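Local atomic coordinates of CsuC (PDB entry 6FJY), a protein that binds the tip adhesin CsuE of archaic Csu pili in a pre-assembly complex and probably serves as periplasmic chaperone for pilus subunits. Residues Ile5-Asn15 with Ile118-Ser129. Sequence-based numbering, arbitrary orientation.
Sequences IWPIYPKIEAN and IPLFAYGKGIGS
Lys11 and Ile12 lie parallel to Phe121 and Ala122 in the Ig-like N-terminal domain of this PapD-type chaperone, where the first strand, broken at Pro7, whose peptide bond to Trp6 is cis, switches from strand 18-25 to the end of strand 109-123. Ile12 N hydrogen-bonds to Phe121 O (2.9 Å), and Tyr123 N donates a hydrogen bond to Ile12 O; Phe121 N adds a weak hydrogen bond to Pro10 O. On the face carrying Ile12 and Ala122 the two CB atoms stand 4.1 Å apart.

Before the paired residues, Ile118 is gripped through both branches. With chi1 at -75°, CG1 lies beside the backbone N and sends CD1 tip to tip against Ile5 CD1, while CG2 turns to Pro10 CD at 3.5 Å. The Leu120 side chain crosses the Pro10 ring at about a right angle, CD1 against CG, and Pro119 CG comes to the edge of the Tyr9 ring at CD1 (3.5 Å).

Beyond the strand, a type II turn from Gly124 to Ile127 folds the chain back, laying Gly128 C 3.5 Å above the centre of the Tyr123 ring, whose OH hydrogen-bonds to Glu85 OE2. The bent side chain of Glu13 reaches the segment that follows the turn: OE1 receives Ser129 N on its syn lone pair, at 3.1 Å, with an N-H...O angle of 162°.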
loop_
_atom_site.group_PDB
_atom_site.type_symbol
_atom_site.label_atom_id
_atom_site.label_comp_id
_atom_site.label_asym_id
_atom_site.label_seq_id
_atom_site.Cartn_x
_atom_site.Cartn_y
_atom_site.Cartn_z
ATOM N N ILE A 5 4.587 -6.443 3.946
ATOM C CA ILE A 5 3.379 -6.636 3.153
ATOM C C ILE A 5 2.840 -5.266 2.747
ATOM O O ILE A 5 2.591 -4.411 3.603
ATOM C CB ILE A 5 2.312 -7.460 3.905
ATOM C CG1 ILE A 5 0.996 -7.447 3.138
ATOM C CG2 ILE A 5 2.125 -6.959 5.325
ATOM C CD1 ILE A 5 -0.029 -8.362 3.726
ATOM N N TRP A 6 2.679 -5.057 1.440
ATOM C CA TRP A 6 2.200 -3.806 0.867
ATOM C C TRP A 6 1.545 -4.106 -0.471
ATOM O O TRP A 6 1.922 -5.077 -1.141
ATOM C CB TRP A 6 3.330 -2.787 0.652
ATOM C CG TRP A 6 4.350 -3.254 -0.336
ATOM C CD1 TRP A 6 5.294 -4.210 -0.139
ATOM C CD2 TRP A 6 4.523 -2.791 -1.686
ATOM N NE1 TRP A 6 6.043 -4.381 -1.279
ATOM C CE2 TRP A 6 5.595 -3.514 -2.241
ATOM C CE3 TRP A 6 3.873 -1.836 -2.474
ATOM C CZ2 TRP A 6 6.048 -3.305 -3.540
ATOM C CZ3 TRP A 6 4.314 -1.635 -3.776
ATOM C CH2 TRP A 6 5.396 -2.366 -4.294
ATOM N N PRO A 7 0.572 -3.285 -0.895
ATOM C CA PRO A 7 0.057 -2.171 -0.081
ATOM C C PRO A 7 -0.952 -2.575 1.001
ATOM O O PRO A 7 -1.646 -3.585 0.876
ATOM C CB PRO A 7 -0.594 -1.247 -1.126
ATOM C CG PRO A 7 -0.995 -2.149 -2.239
ATOM C CD PRO A 7 0.047 -3.264 -2.271
ATOM N N ILE A 8 -0.992 -1.787 2.084
ATOM C CA ILE A 8 -1.948 -2.021 3.163
ATOM C C ILE A 8 -3.285 -1.306 2.946
ATOM O O ILE A 8 -4.204 -1.482 3.759
ATOM C CB ILE A 8 -1.317 -1.624 4.511
ATOM C CG1 ILE A 8 -0.746 -0.221 4.435
ATOM C CG2 ILE A 8 -0.196 -2.617 4.910
ATOM C CD1 ILE A 8 -0.031 0.183 5.705
ATOM N N TYR A 9 -3.425 -0.517 1.873
ATOM C CA TYR A 9 -4.710 0.050 1.456
ATOM C C TYR A 9 -4.966 -0.302 -0.001
ATOM O O TYR A 9 -5.034 0.580 -0.861
ATOM C CB TYR A 9 -4.743 1.567 1.652
ATOM C CG TYR A 9 -4.569 2.019 3.083
ATOM C CD1 TYR A 9 -5.482 1.664 4.067
ATOM C CD2 TYR A 9 -3.486 2.791 3.455
ATOM C CE1 TYR A 9 -5.327 2.088 5.386
ATOM C CE2 TYR A 9 -3.319 3.212 4.763
ATOM C CZ TYR A 9 -4.239 2.855 5.723
ATOM O OH TYR A 9 -4.058 3.274 7.017
ATOM N N PRO A 10 -5.113 -1.585 -0.318
ATOM C CA PRO A 10 -5.337 -1.980 -1.708
ATOM C C PRO A 10 -6.777 -1.742 -2.155
ATOM O O PRO A 10 -7.703 -1.600 -1.348
ATOM C CB PRO A 10 -4.997 -3.470 -1.696
ATOM C CG PRO A 10 -5.426 -3.911 -0.333
ATOM C CD PRO A 10 -5.106 -2.751 0.579
ATOM N N LYS A 11 -6.940 -1.689 -3.476
ATOM C CA LYS A 11 -8.242 -1.516 -4.104
ATOM C C LYS A 11 -8.187 -2.053 -5.525
ATOM O O LYS A 11 -7.116 -2.151 -6.131
ATOM C CB LYS A 11 -8.730 -0.056 -4.104
ATOM C CG LYS A 11 -7.661 1.030 -4.034
ATOM C CD LYS A 11 -6.811 1.150 -5.276
ATOM C CE LYS A 11 -5.661 2.140 -5.024
ATOM N NZ LYS A 11 -4.723 2.319 -6.184
ATOM N N ILE A 12 -9.363 -2.425 -6.026
ATOM C CA ILE A 12 -9.561 -2.954 -7.372
ATOM C C ILE A 12 -10.519 -2.006 -8.086
ATOM O O ILE A 12 -11.695 -1.910 -7.713
ATOM C CB ILE A 12 -10.127 -4.378 -7.340
ATOM C CG1 ILE A 12 -9.383 -5.214 -6.295
ATOM C CG2 ILE A 12 -10.032 -5.022 -8.724
ATOM C CD1 ILE A 12 -9.838 -6.662 -6.213
ATOM N N GLU A 13 -10.022 -1.292 -9.094
ATOM C CA GLU A 13 -10.854 -0.317 -9.784
ATOM C C GLU A 13 -11.883 -1.022 -10.672
ATOM O O GLU A 13 -11.838 -2.244 -10.888
ATOM C CB GLU A 13 -9.989 0.647 -10.598
ATOM C CG GLU A 13 -8.918 1.378 -9.777
ATOM C CD GLU A 13 -9.467 2.433 -8.852
ATOM O OE1 GLU A 13 -10.676 2.730 -8.924
ATOM O OE2 GLU A 13 -8.676 2.974 -8.053
ATOM N N ALA A 14 -12.831 -0.225 -11.189
ATOM C CA ALA A 14 -13.933 -0.792 -11.965
ATOM C C ALA A 14 -13.441 -1.476 -13.233
ATOM O O ALA A 14 -13.986 -2.509 -13.634
ATOM C CB ALA A 14 -14.955 0.291 -12.308
ATOM N N ASN A 15 -12.406 -0.932 -13.872
ATOM C CA ASN A 15 -11.891 -1.509 -15.110
ATOM C C ASN A 15 -10.749 -2.499 -14.877
ATOM O O ASN A 15 -10.107 -2.927 -15.842
ATOM C CB ASN A 15 -11.436 -0.406 -16.069
ATOM C CG ASN A 15 -10.343 0.471 -15.489
ATOM O OD1 ASN A 15 -9.713 0.136 -14.484
ATOM N ND2 ASN A 15 -10.109 1.605 -16.132
ATOM N N ILE A 118 -6.316 -5.907 6.787
ATOM C CA ILE A 118 -6.022 -4.909 5.773
ATOM C C ILE A 118 -7.323 -4.535 5.054
ATOM O O ILE A 118 -8.032 -5.426 4.584
ATOM C CB ILE A 118 -4.968 -5.405 4.772
ATOM C CG1 ILE A 118 -3.576 -5.366 5.430
ATOM C CG2 ILE A 118 -5.019 -4.611 3.490
ATOM C CD1 ILE A 118 -2.502 -6.053 4.607
ATOM N N PRO A 119 -7.663 -3.249 4.952
ATOM C CA PRO A 119 -8.901 -2.873 4.260
ATOM C C PRO A 119 -8.741 -2.994 2.754
ATOM O O PRO A 119 -7.742 -2.564 2.172
ATOM C CB PRO A 119 -9.097 -1.416 4.677
ATOM C CG PRO A 119 -7.676 -0.903 4.831
ATOM C CD PRO A 119 -6.903 -2.064 5.403
ATOM N N LEU A 120 -9.762 -3.547 2.120
ATOM C CA LEU A 120 -9.755 -3.789 0.687
ATOM C C LEU A 120 -11.069 -3.305 0.090
ATOM O O LEU A 120 -12.142 -3.617 0.618
ATOM C CB LEU A 120 -9.561 -5.273 0.414
ATOM C CG LEU A 120 -9.649 -5.665 -1.052
ATOM C CD1 LEU A 120 -8.480 -5.056 -1.872
ATOM C CD2 LEU A 120 -9.692 -7.152 -1.151
ATOM N N PHE A 121 -10.988 -2.510 -0.974
ATOM C CA PHE A 121 -12.183 -1.981 -1.621
ATOM C C PHE A 121 -12.187 -2.289 -3.107
ATOM O O PHE A 121 -11.193 -2.072 -3.797
ATOM C CB PHE A 121 -12.307 -0.476 -1.426
ATOM C CG PHE A 121 -12.417 -0.076 0.004
ATOM C CD1 PHE A 121 -13.621 -0.182 0.666
ATOM C CD2 PHE A 121 -11.317 0.426 0.688
ATOM C CE1 PHE A 121 -13.739 0.188 2.001
ATOM C CE2 PHE A 121 -11.432 0.790 2.021
ATOM C CZ PHE A 121 -12.645 0.679 2.673
ATOM N N ALA A 122 -13.338 -2.740 -3.604
ATOM C CA ALA A 122 -13.532 -2.995 -5.022
ATOM C C ALA A 122 -14.727 -2.194 -5.542
ATOM O O ALA A 122 -15.699 -1.940 -4.818
ATOM C CB ALA A 122 -13.710 -4.495 -5.284
ATOM N N TYR A 123 -14.642 -1.788 -6.806
ATOM C CA TYR A 123 -15.530 -0.780 -7.363
ATOM C C TYR A 123 -16.282 -1.322 -8.563
ATOM O O TYR A 123 -15.692 -1.946 -9.451
ATOM C CB TYR A 123 -14.749 0.488 -7.743
ATOM C CG TYR A 123 -14.203 1.158 -6.512
ATOM C CD1 TYR A 123 -14.989 2.044 -5.787
ATOM C CD2 TYR A 123 -12.923 0.860 -6.034
ATOM C CE1 TYR A 123 -14.506 2.638 -4.637
ATOM C CE2 TYR A 123 -12.427 1.453 -4.877
ATOM C CZ TYR A 123 -13.225 2.323 -4.177
ATOM O OH TYR A 123 -12.763 2.923 -3.033
ATOM N N GLY A 124 -17.590 -1.094 -8.565
ATOM C CA GLY A 124 -18.398 -1.293 -9.740
ATOM C C GLY A 124 -18.259 -0.135 -10.705
ATOM O O GLY A 124 -17.534 0.829 -10.469
ATOM N N LYS A 125 -18.995 -0.236 -11.811
ATOM C CA LYS A 125 -18.849 0.717 -12.899
ATOM C C LYS A 125 -19.266 2.110 -12.463
ATOM O O LYS A 125 -20.245 2.282 -11.734
ATOM C CB LYS A 125 -19.696 0.278 -14.094
ATOM C CG LYS A 125 -19.318 -1.088 -14.646
ATOM C CD LYS A 125 -17.823 -1.177 -14.937
ATOM C CE LYS A 125 -17.409 -0.237 -16.065
ATOM N NZ LYS A 125 -15.947 -0.319 -16.339
ATOM N N GLY A 126 -18.515 3.112 -12.912
ATOM C CA GLY A 126 -18.900 4.487 -12.670
ATOM C C GLY A 126 -18.455 5.063 -11.350
ATOM O O GLY A 126 -18.937 6.141 -10.974
ATOM N N ILE A 127 -17.594 4.357 -10.612
ATOM C CA ILE A 127 -17.096 4.811 -9.318
ATOM C C ILE A 127 -15.728 4.182 -9.087
ATOM O O ILE A 127 -15.469 3.060 -9.529
ATOM C CB ILE A 127 -18.090 4.452 -8.194
ATOM C CG1 ILE A 127 -17.671 5.074 -6.860
ATOM C CG2 ILE A 127 -18.228 2.935 -8.070
ATOM C CD1 ILE A 127 -18.732 4.919 -5.774
ATOM N N GLY A 128 -14.837 4.929 -8.423
ATOM C CA GLY A 128 -13.478 4.487 -8.195
ATOM C C GLY A 128 -12.958 4.881 -6.823
ATOM O O GLY A 128 -13.671 5.466 -6.007
ATOM N N SER A 129 -11.685 4.531 -6.589
ATOM C CA SER A 129 -11.010 4.831 -5.325
ATOM C C SER A 129 -10.721 6.323 -5.187
ATOM O O SER A 129 -10.645 6.842 -4.068
ATOM C CB SER A 129 -9.694 4.059 -5.235
ATOM O OG SER A 129 -8.810 4.431 -6.293
#